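Side-chain contacts in FAD-binding oxidoreductase (Gulosibacter chungangensis, PDB 7PBG), which oxidises 4-alkylphenols such as 4-ethylphenol, using a covalently bound FAD to take hydrogen from the substrate, with 4-vinylphenol as the likely product: residues H495-R498 with R499-R503; D484-A487 with E488-F492; T461-L464 with I465-A469. All coordinates share one frame; numbering follows the deposited sequence.

Contact 1. Residues H495-R498 with R499-R503; sequences HIQR and RSHER
S500 folds back on I496 with two donors at once: S500 N and S500 OG each give a hydrogen bond of 2.9 Å to I496 O, arriving from opposite faces of that carbonyl's plane. The hydroxyl gets there because OG stands beside its own backbone N and anti to the carbonyl carbon (chi1 -61°), which turns it toward the preceding turn of helix 492-508. One residue on, the H501 ring lies across Q497 O, which sits 3.2 Å above the ring plane and over its centre; the same oxygen accepts H501 N in the backbone ladder. I496 CD1 sits over one face of the R499 guanidinium, toward its rim and 3.7 Å from R499 NH2, with the two side chains crossing at about a right angle. This is the close-packed part, and the second subunit presses on it, its V191 against I496 and its L186 against S500. The looser part is the partly exposed flank where R498 and E502 run side by side, pointing the same way. There R498 NE reaches E502 OE2 at 3.3 Å in a bent salt bridge (N-H...O 138°), meeting the oxygen from above the carboxylate plane. A bend at chi3 then carries R498 NH1 back over one face of the H495 ring. The chemistry differs accordingly: the outer salt bridge is long and probably weak, whereas R499 NE and NH2 are held by N494 O and N493 O, leaving NH1 for E190 of the second subunit, which probably balances its charge.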
ATOM      1  N   HIS A 495       1.076  -7.926  23.317  1.00 21.23           N
ATOM      2  CA  HIS A 495      -0.012  -7.686  22.336  1.00 21.72           C
ATOM      3  C   HIS A 495      -0.136  -6.186  22.035  1.00 20.27           C
ATOM      4  O   HIS A 495      -1.282  -5.656  21.911  1.00 21.24           O
ATOM      5  CB  HIS A 495      -1.329  -8.275  22.839  1.00 20.69           C
ATOM      6  CG  HIS A 495      -1.284  -9.735  23.070  1.00 22.46           C
ATOM      7  ND1 HIS A 495      -0.789 -10.265  24.255  1.00 24.37           N
ATOM      8  CD2 HIS A 495      -1.536 -10.772  22.253  1.00 24.74           C
ATOM      9  CE1 HIS A 495      -0.828 -11.580  24.181  1.00 25.51           C
ATOM     10  NE2 HIS A 495      -1.300 -11.924  22.956  1.00 22.92           N
ATOM     11  N   ILE A 496       1.013  -5.513  21.846  1.00 20.83           N
ATOM     12  CA  ILE A 496       1.006  -4.053  21.554  1.00 19.33           C
ATOM     13  C   ILE A 496       0.186  -3.804  20.277  1.00 20.51           C
ATOM     14  O   ILE A 496      -0.429  -2.768  20.204  1.00 20.67           O
ATOM     15  CB  ILE A 496       2.414  -3.442  21.529  1.00 19.05           C
ATOM     16  CG1 ILE A 496       2.376  -1.909  21.436  1.00 20.08           C
ATOM     17  CG2 ILE A 496       3.271  -4.071  20.440  1.00 19.13           C
ATOM     18  CD1 ILE A 496       1.589  -1.186  22.513  1.00 21.10           C
ATOM     19  N   GLN A 497       0.130  -4.755  19.345  1.00 20.86           N
ATOM     20  CA  GLN A 497      -0.657  -4.591  18.103  1.00 22.81           C
ATOM     21  C   GLN A 497      -2.123  -4.441  18.457  1.00 22.49           C
ATOM     22  O   GLN A 497      -2.740  -3.424  18.058  1.00 21.98           O
ATOM     23  CB  GLN A 497      -0.490  -5.754  17.146  1.00 22.64           C
ATOM     24  CG  GLN A 497       0.377  -5.409  15.972  1.00 28.58           C
ATOM     25  CD  GLN A 497       0.427  -6.484  14.912  1.00 28.45           C
ATOM     26  OE1 GLN A 497      -0.490  -7.297  14.707  1.00 32.66           O
ATOM     27  NE2 GLN A 497       1.542  -6.478  14.220  1.00 26.99           N
ATOM     28  N   ARG A 498      -2.668  -5.435  19.173  1.00 23.14           N
ATOM     29  CA  ARG A 498      -4.080  -5.398  19.625  1.00 25.04           C
ATOM     30  C   ARG A 498      -4.329  -4.112  20.403  1.00 24.17           C
ATOM     31  O   ARG A 498      -5.379  -3.492  20.219  1.00 23.64           O
ATOM     32  CB  ARG A 498      -4.414  -6.609  20.515  1.00 25.45           C
ATOM     33  CG  ARG A 498      -5.848  -6.691  21.038  1.00 28.89           C
ATOM     34  CD  ARG A 498      -5.919  -7.770  22.141  1.00 30.85           C
ATOM     35  NE  ARG A 498      -5.473  -7.230  23.430  1.00 38.34           N
ATOM     36  CZ  ARG A 498      -4.736  -7.869  24.340  1.00 38.88           C
ATOM     37  NH1 ARG A 498      -4.377  -9.126  24.160  1.00 42.17           N
ATOM     38  NH2 ARG A 498      -4.361  -7.242  25.445  1.00 42.93           N
ATOM     39  N   ARG A 499      -3.467  -3.773  21.349  1.00 19.38           N
ATOM     40  CA  ARG A 499      -3.676  -2.576  22.196  1.00 22.39           C
ATOM     41  C   ARG A 499      -3.679  -1.296  21.323  1.00 20.15           C
ATOM     42  O   ARG A 499      -4.398  -0.389  21.654  1.00 21.77           O
ATOM     43  CB  ARG A 499      -2.634  -2.569  23.326  1.00 25.78           C
ATOM     44  CG  ARG A 499      -2.826  -3.719  24.305  1.00 28.84           C
ATOM     45  CD  ARG A 499      -2.002  -3.643  25.563  1.00 30.39           C
ATOM     46  NE  ARG A 499      -0.602  -3.918  25.339  1.00 27.77           N
ATOM     47  CZ  ARG A 499       0.412  -3.100  25.581  1.00 30.54           C
ATOM     48  NH1 ARG A 499       0.228  -1.861  26.015  1.00 31.59           N
ATOM     49  NH2 ARG A 499       1.638  -3.518  25.372  1.00 31.02           N
ATOM     50  N   SER A 500      -2.908  -1.231  20.254  1.00 20.67           N
ATOM     51  CA  SER A 500      -2.863  -0.072  19.357  1.00 20.82           C
ATOM     52  C   SER A 500      -4.139  -0.066  18.516  1.00 18.90           C
ATOM     53  O   SER A 500      -4.757   0.981  18.394  1.00 21.96           O
ATOM     54  CB  SER A 500      -1.626  -0.103  18.508  1.00 20.46           C
ATOM     55  OG  SER A 500      -0.464  -0.051  19.326  1.00 22.74           O
ATOM     56  N   HIS A 501      -4.601  -1.222  18.087  1.00 21.01           N
ATOM     57  CA  HIS A 501      -5.895  -1.327  17.364  1.00 20.86           C
ATOM     58  C   HIS A 501      -6.975  -0.775  18.266  1.00 21.51           C
ATOM     59  O   HIS A 501      -7.817  -0.010  17.759  1.00 24.44           O
ATOM     60  CB  HIS A 501      -6.205  -2.760  16.976  1.00 25.97           C
ATOM     61  CG  HIS A 501      -5.262  -3.295  15.975  1.00 25.19           C
ATOM     62  ND1 HIS A 501      -5.128  -4.639  15.784  1.00 25.11           N
ATOM     63  CD2 HIS A 501      -4.382  -2.689  15.164  1.00 25.87           C
ATOM     64  CE1 HIS A 501      -4.223  -4.838  14.853  1.00 24.19           C
ATOM     65  NE2 HIS A 501      -3.751  -3.680  14.456  1.00 26.39           N
ATOM     66  N   GLU A 502      -6.968  -1.191  19.529  1.00 21.08           N
ATOM     67  CA  GLU A 502      -7.983  -0.777  20.533  1.00 24.30           C
ATOM     68  C   GLU A 502      -7.960   0.745  20.734  1.00 23.14           C
ATOM     69  O   GLU A 502      -9.011   1.360  20.926  1.00 21.71           O
ATOM     70  CB  GLU A 502      -7.707  -1.430  21.882  1.00 25.10           C
ATOM     71  CG  GLU A 502      -8.068  -2.887  21.971  1.00 30.40           C
ATOM     72  CD  GLU A 502      -7.516  -3.585  23.215  1.00 27.50           C
ATOM     73  OE1 GLU A 502      -6.946  -2.890  24.204  1.00 31.35           O
ATOM     74  OE2 GLU A 502      -7.641  -4.800  23.228  1.00 28.27           O
ATOM     75  N   ARG A 503      -6.778   1.350  20.828  1.00 24.61           N
ATOM     76  CA  ARG A 503      -6.679   2.829  20.980  1.00 24.73           C
ATOM     77  C   ARG A 503      -7.299   3.542  19.782  1.00 23.58           C
ATOM     78  O   ARG A 503      -8.029   4.515  19.981  1.00 25.71           O
ATOM     79  CB  ARG A 503      -5.222   3.256  21.128  1.00 26.23           C
ATOM     80  CG  ARG A 503      -4.629   2.807  22.445  1.00 31.56           C
ATOM     81  CD  ARG A 503      -3.640   3.800  22.991  1.00 40.99           C
ATOM     82  NE  ARG A 503      -2.916   3.170  24.081  1.00 49.56           N
ATOM     83  CZ  ARG A 503      -1.593   3.095  24.190  1.00 58.53           C
ATOM     84  NH1 ARG A 503      -1.065   2.476  25.233  1.00 63.42           N
ATOM     85  NH2 ARG A 503      -0.798   3.635  23.278  1.00 57.97           N
TER

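Contact 2. Residues D484-A487 with E488-F492; sequences DQVA and ETYSF
Y490 lies alongside V486, the two side chains pointing the same way at the frayed end of helix 483-489. From Y490 the path outward begins at CB, 3.6 Å from A487 O. CG stands beside the backbone N and anti to the carbonyl carbon (chi1 -71°), and this sends the ring edge past the last turn: CD2 comes to 3.4 Å from V486 O, near the ring plane, and CE2 touches V486 CG1 at 4.2 Å. At the tip, OH makes a hydrogen bond to I475 O, with a weak one to L212 N of the second subunit. V486 O also takes two hydrogen bonds from T489. T489 OG1, turned between its backbone N and carbonyl carbon (chi1 66°), meets V486 O at 2.6 Å in the carbonyl plane, on a lone pair; T489 N comes from above that plane, at 2.9 Å. Y490 N bonds A487 O at 3.1 Å, again from above the carbonyl plane, and Y490 itself forms the centre of an inverse gamma turn leading out of the helix. On the exposed flank a water sits 2.6 Å from D484 O and reaches E488 OE1 only weakly. E488 N still bonds D484 O, but T489 N keeps only a weak bond to Q485 O, and the threonine hydroxyl gives the carbonyl of the buried residue V486 an in-plane partner where the helical ladder gives out.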
ATOM      1  N   ASP A 484     -10.356 -14.046  18.281  1.00 20.80           N
ATOM      2  CA  ASP A 484      -9.620 -13.746  19.524  1.00 23.51           C
ATOM      3  C   ASP A 484      -8.373 -14.613  19.578  1.00 20.87           C
ATOM      4  O   ASP A 484      -7.274 -14.136  20.034  1.00 21.82           O
ATOM      5  CB  ASP A 484     -10.488 -13.961  20.764  1.00 23.25           C
ATOM      6  CG  ASP A 484     -11.346 -12.757  21.115  1.00 27.99           C
ATOM      7  OD1 ASP A 484     -11.074 -11.621  20.619  1.00 26.70           O
ATOM      8  OD2 ASP A 484     -12.291 -12.956  21.888  1.00 27.29           O
ATOM      9  N   GLN A 485      -8.515 -15.896  19.218  1.00 20.01           N
ATOM     10  CA  GLN A 485      -7.363 -16.817  19.265  1.00 19.53           C
ATOM     11  C   GLN A 485      -6.276 -16.283  18.315  1.00 17.83           C
ATOM     12  O   GLN A 485      -5.074 -16.222  18.672  1.00 19.20           O
ATOM     13  CB  GLN A 485      -7.726 -18.249  18.880  1.00 21.39           C
ATOM     14  CG  GLN A 485      -6.525 -19.174  18.943  1.00 21.43           C
ATOM     15  CD  GLN A 485      -6.817 -20.596  18.510  1.00 23.01           C
ATOM     16  OE1 GLN A 485      -7.931 -20.921  18.055  1.00 21.37           O
ATOM     17  NE2 GLN A 485      -5.786 -21.424  18.532  1.00 20.97           N
ATOM     18  N   VAL A 486      -6.661 -15.936  17.109  1.00 18.60           N
ATOM     19  CA  VAL A 486      -5.651 -15.452  16.121  1.00 18.91           C
ATOM     20  C   VAL A 486      -5.062 -14.116  16.617  1.00 18.88           C
ATOM     21  O   VAL A 486      -3.845 -13.946  16.608  1.00 22.00           O
ATOM     22  CB  VAL A 486      -6.265 -15.360  14.704  1.00 19.64           C
ATOM     23  CG1 VAL A 486      -5.286 -14.686  13.740  1.00 18.86           C
ATOM     24  CG2 VAL A 486      -6.683 -16.728  14.213  1.00 20.55           C
ATOM     25  N   ALA A 487      -5.878 -13.178  17.095  1.00 21.17           N
ATOM     26  CA  ALA A 487      -5.376 -11.872  17.570  1.00 19.37           C
ATOM     27  C   ALA A 487      -4.344 -12.151  18.662  1.00 21.15           C
ATOM     28  O   ALA A 487      -3.299 -11.487  18.702  1.00 20.92           O
ATOM     29  CB  ALA A 487      -6.483 -10.977  18.053  1.00 22.40           C
ATOM     30  N   GLU A 488      -4.603 -13.148  19.493  1.00 20.09           N
ATOM     31  CA  GLU A 488      -3.731 -13.454  20.661  1.00 21.12           C
ATOM     32  C   GLU A 488      -2.387 -14.006  20.191  1.00 20.37           C
ATOM     33  O   GLU A 488      -1.386 -13.869  20.910  1.00 21.97           O
ATOM     34  CB  GLU A 488      -4.449 -14.428  21.609  1.00 24.88           C
ATOM     35  CG  GLU A 488      -3.681 -14.675  22.898  1.00 29.57           C
ATOM     36  CD  GLU A 488      -3.905 -13.689  24.055  1.00 39.00           C
ATOM     37  OE1 GLU A 488      -4.704 -12.708  23.902  1.00 44.55           O
ATOM     38  OE2 GLU A 488      -3.250 -13.873  25.121  1.00 47.54           O
ATOM     39  N   THR A 489      -2.296 -14.536  18.985  1.00 20.55           N
ATOM     40  CA  THR A 489      -0.973 -15.021  18.485  1.00 21.18           C
ATOM     41  C   THR A 489      -0.024 -13.871  18.137  1.00 20.97           C
ATOM     42  O   THR A 489       1.208 -14.114  18.123  1.00 19.06           O
ATOM     43  CB  THR A 489      -1.105 -15.971  17.291  1.00 21.87           C
ATOM     44  OG1 THR A 489      -1.618 -15.297  16.146  1.00 22.29           O
ATOM     45  CG2 THR A 489      -1.952 -17.180  17.617  1.00 20.00           C
ATOM     46  N   TYR A 490      -0.523 -12.665  17.924  1.00 20.29           N
ATOM     47  CA  TYR A 490       0.324 -11.483  17.606  1.00 20.01           C
ATOM     48  C   TYR A 490       0.796 -10.854  18.914  1.00 19.79           C
ATOM     49  O   TYR A 490       0.416  -9.729  19.258  1.00 18.68           O
ATOM     50  CB  TYR A 490      -0.436 -10.516  16.703  1.00 19.94           C
ATOM     51  CG  TYR A 490      -0.629 -11.010  15.293  1.00 21.21           C
ATOM     52  CD1 TYR A 490       0.281 -10.682  14.292  1.00 21.65           C
ATOM     53  CD2 TYR A 490      -1.700 -11.822  14.966  1.00 21.69           C
ATOM     54  CE1 TYR A 490       0.122 -11.158  13.004  1.00 25.57           C
ATOM     55  CE2 TYR A 490      -1.869 -12.316  13.692  1.00 21.38           C
ATOM     56  CZ  TYR A 490      -0.968 -11.955  12.698  1.00 23.33           C
ATOM     57  OH  TYR A 490      -1.118 -12.444  11.443  1.00 22.10           O
ATOM     58  N   SER A 491       1.562 -11.632  19.667  1.00 20.86           N
ATOM     59  CA  SER A 491       1.759 -11.401  21.123  1.00 22.02           C
ATOM     60  C   SER A 491       2.950 -10.494  21.409  1.00 22.44           C
ATOM     61  O   SER A 491       3.140 -10.164  22.592  1.00 21.29           O
ATOM     62  CB  SER A 491       1.915 -12.704  21.836  1.00 22.86           C
ATOM     63  OG  SER A 491       3.085 -13.309  21.420  1.00 24.60           O
ATOM     64  N   PHE A 492       3.723 -10.091  20.406  1.00 20.09           N
ATOM     65  CA  PHE A 492       4.910  -9.219  20.643  1.00 20.01           C
ATOM     66  C   PHE A 492       4.545  -8.084  21.600  1.00 20.83           C
ATOM     67  O   PHE A 492       3.535  -7.369  21.391  1.00 19.33           O
ATOM     68  CB  PHE A 492       5.449  -8.602  19.349  1.00 20.18           C
ATOM     69  CG  PHE A 492       6.669  -7.731  19.590  1.00 20.08           C
ATOM     70  CD1 PHE A 492       7.895  -8.316  19.879  1.00 22.60           C
ATOM     71  CD2 PHE A 492       6.566  -6.351  19.619  1.00 19.36           C
ATOM     72  CE1 PHE A 492       8.981  -7.523  20.203  1.00 23.04           C
ATOM     73  CE2 PHE A 492       7.653  -5.556  19.925  1.00 21.93           C
ATOM     74  CZ  PHE A 492       8.856  -6.147  20.214  1.00 23.07           C
TER
HETATM   75  O   HOH W   1      -7.305 -12.094  21.681  1.00 34.14           O

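Contact 3. Residues T461-L464 with I465-A469; sequences TREL and IRAGA
The guanidinium of R466 lies flat over the backbone of the preceding turn: R462 O is 3.6 Å from its CZ, above the centre of one face, with E463 N over the same face. At its edge it takes the carboxylate of E463 side-on, both nitrogens going to one oxygen, R466 NE to E463 OE1 at 3.1 Å and R466 NH2 to E463 OE1 at 3.2 Å. The two planes are turned 52° apart; NH2 comes to the anti side of OE1, while NE meets it from above the carboxylate plane. CG of E463 is anti to the backbone N (chi1 -179°) and the chain bends at chi2, which brings OE1 back beside R466. This salt bridge links neighbouring turns of helix 451-470, in the C-terminal domain of FAD-linked oxidases; the helix's other face packs on the antiparallel sheet. With an alanine replacing E463, both bonds go, and R466 would probably be free to swing off the R462 carbonyl, its charge left without this mate. On the buried face, I465 CG1 rests 3.3 Å from T461 O and I465 CD1 meets T461 CG2 at 4.2 Å, where F396 and Y398 of strand 393-402 pack against the helix.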
ATOM      1  N   THR A 461      -9.092 -26.742  13.534  1.00 21.63           N
ATOM      2  CA  THR A 461      -8.563 -25.420  13.132  1.00 19.72           C
ATOM      3  C   THR A 461      -7.862 -24.746  14.315  1.00 20.14           C
ATOM      4  O   THR A 461      -6.809 -24.139  14.109  1.00 21.40           O
ATOM      5  CB  THR A 461      -9.652 -24.546  12.537  1.00 20.06           C
ATOM      6  OG1 THR A 461     -10.236 -25.325  11.497  1.00 20.56           O
ATOM      7  CG2 THR A 461      -9.109 -23.236  11.994  1.00 21.92           C
ATOM      8  N   ARG A 462      -8.427 -24.803  15.520  1.00 18.79           N
ATOM      9  CA  ARG A 462      -7.725 -24.177  16.661  1.00 20.11           C
ATOM     10  C   ARG A 462      -6.384 -24.855  16.896  1.00 21.45           C
ATOM     11  O   ARG A 462      -5.425 -24.127  17.311  1.00 21.78           O
ATOM     12  CB  ARG A 462      -8.568 -24.213  17.940  1.00 18.39           C
ATOM     13  CG  ARG A 462      -9.868 -23.443  17.853  1.00 19.54           C
ATOM     14  CD  ARG A 462     -10.257 -22.921  19.204  1.00 21.01           C
ATOM     15  NE  ARG A 462     -11.538 -22.245  19.240  1.00 20.18           N
ATOM     16  CZ  ARG A 462     -11.737 -20.949  19.012  1.00 20.63           C
ATOM     17  NH1 ARG A 462     -10.746 -20.164  18.607  1.00 19.60           N
ATOM     18  NH2 ARG A 462     -12.958 -20.452  19.103  1.00 23.73           N
ATOM     19  N   GLU A 463      -6.262 -26.170  16.678  1.00 20.54           N
ATOM     20  CA  GLU A 463      -4.958 -26.864  16.805  1.00 23.03           C
ATOM     21  C   GLU A 463      -4.031 -26.428  15.652  1.00 20.59           C
ATOM     22  O   GLU A 463      -2.838 -26.203  15.886  1.00 22.20           O
ATOM     23  CB  GLU A 463      -5.116 -28.380  16.772  1.00 27.41           C
ATOM     24  CG  GLU A 463      -3.802 -29.107  16.931  1.00 29.29           C
ATOM     25  CD  GLU A 463      -2.895 -28.715  18.110  1.00 35.57           C
ATOM     26  OE1 GLU A 463      -3.389 -28.273  19.182  1.00 39.10           O
ATOM     27  OE2 GLU A 463      -1.675 -28.863  17.965  1.00 40.04           O
ATOM     28  N   LEU A 464      -4.550 -26.266  14.436  1.00 19.87           N
ATOM     29  CA  LEU A 464      -3.722 -25.750  13.319  1.00 20.59           C
ATOM     30  C   LEU A 464      -3.160 -24.367  13.665  1.00 20.39           C
ATOM     31  O   LEU A 464      -1.925 -24.147  13.438  1.00 20.75           O
ATOM     32  CB  LEU A 464      -4.535 -25.712  12.017  1.00 21.14           C
ATOM     33  CG  LEU A 464      -4.845 -27.071  11.398  1.00 21.10           C
ATOM     34  CD1 LEU A 464      -5.853 -26.909  10.275  1.00 22.91           C
ATOM     35  CD2 LEU A 464      -3.586 -27.774  10.943  1.00 23.24           C
ATOM     36  N   ILE A 465      -3.984 -23.459  14.205  1.00 18.78           N
ATOM     37  CA  ILE A 465      -3.551 -22.091  14.575  1.00 19.19           C
ATOM     38  C   ILE A 465      -2.458 -22.231  15.654  1.00 21.07           C
ATOM     39  O   ILE A 465      -1.398 -21.630  15.535  1.00 23.95           O
ATOM     40  CB  ILE A 465      -4.738 -21.253  15.043  1.00 21.23           C
ATOM     41  CG1 ILE A 465      -5.726 -21.020  13.890  1.00 22.28           C
ATOM     42  CG2 ILE A 465      -4.260 -19.987  15.737  1.00 21.57           C
ATOM     43  CD1 ILE A 465      -7.028 -20.433  14.307  1.00 22.85           C
ATOM     44  N   ARG A 466      -2.701 -23.073  16.654  1.00 20.52           N
ATOM     45  CA  ARG A 466      -1.708 -23.271  17.757  1.00 26.98           C
ATOM     46  C   ARG A 466      -0.399 -23.786  17.187  1.00 25.88           C
ATOM     47  O   ARG A 466       0.655 -23.212  17.516  1.00 28.97           O
ATOM     48  CB  ARG A 466      -2.231 -24.253  18.810  1.00 28.98           C
ATOM     49  CG  ARG A 466      -2.823 -23.581  20.028  1.00 35.38           C
ATOM     50  CD  ARG A 466      -3.067 -24.594  21.152  1.00 41.39           C
ATOM     51  NE  ARG A 466      -3.956 -25.678  20.739  1.00 44.17           N
ATOM     52  CZ  ARG A 466      -5.287 -25.597  20.648  1.00 42.10           C
ATOM     53  NH1 ARG A 466      -5.915 -24.466  20.933  1.00 40.55           N
ATOM     54  NH2 ARG A 466      -5.978 -26.655  20.250  1.00 33.44           N
ATOM     55  N   ALA A 467      -0.439 -24.802  16.335  1.00 26.71           N
ATOM     56  CA  ALA A 467       0.788 -25.428  15.795  1.00 30.63           C
ATOM     57  C   ALA A 467       1.492 -24.446  14.850  1.00 30.40           C
ATOM     58  O   ALA A 467       2.720 -24.316  14.928  1.00 27.73           O
ATOM     59  CB  ALA A 467       0.493 -26.749  15.136  1.00 32.23           C
ATOM     60  N   GLY A 468       0.740 -23.768  13.991  1.00 25.67           N
ATOM     61  CA  GLY A 468       1.270 -22.716  13.113  1.00 24.82           C
ATOM     62  C   GLY A 468       2.015 -21.668  13.937  1.00 25.13           C
ATOM     63  O   GLY A 468       3.176 -21.397  13.629  1.00 25.37           O
ATOM     64  N   ALA A 469       1.378 -21.094  14.958  1.00 26.28           N
ATOM     65  CA  ALA A 469       1.992 -20.019  15.775  1.00 24.30           C
ATOM     66  C   ALA A 469       3.329 -20.501  16.358  1.00 27.75           C
ATOM     67  O   ALA A 469       4.294 -19.701  16.395  1.00 27.27           O
ATOM     68  CB  ALA A 469       1.065 -19.562  16.876  1.00 26.26           C
TER

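In the fold
Contact 2 stands between the other two, its centre 11 Å from each, while contacts 1 and 3 are 22 Å apart between centres and do not touch. Q485 OE1 bonds R462 NH1 at 3.0 Å and V486 CG2 packs on I465 CD1 at 3.7 Å, joining contacts 2 and 3. Toward contact 1, H495 NE2 probably bonds E488 O at 2.8 Å, tying successive helices together. Contacts 1 and 2 both meet the second subunit. The flavin lies farther off, about 14 Å from the T461 and H501 side chains; the T461 side chain is about 9 Å from that of H395, its covalent attachment, and the V486 side chain about 8 Å from that of FAD-binding R477.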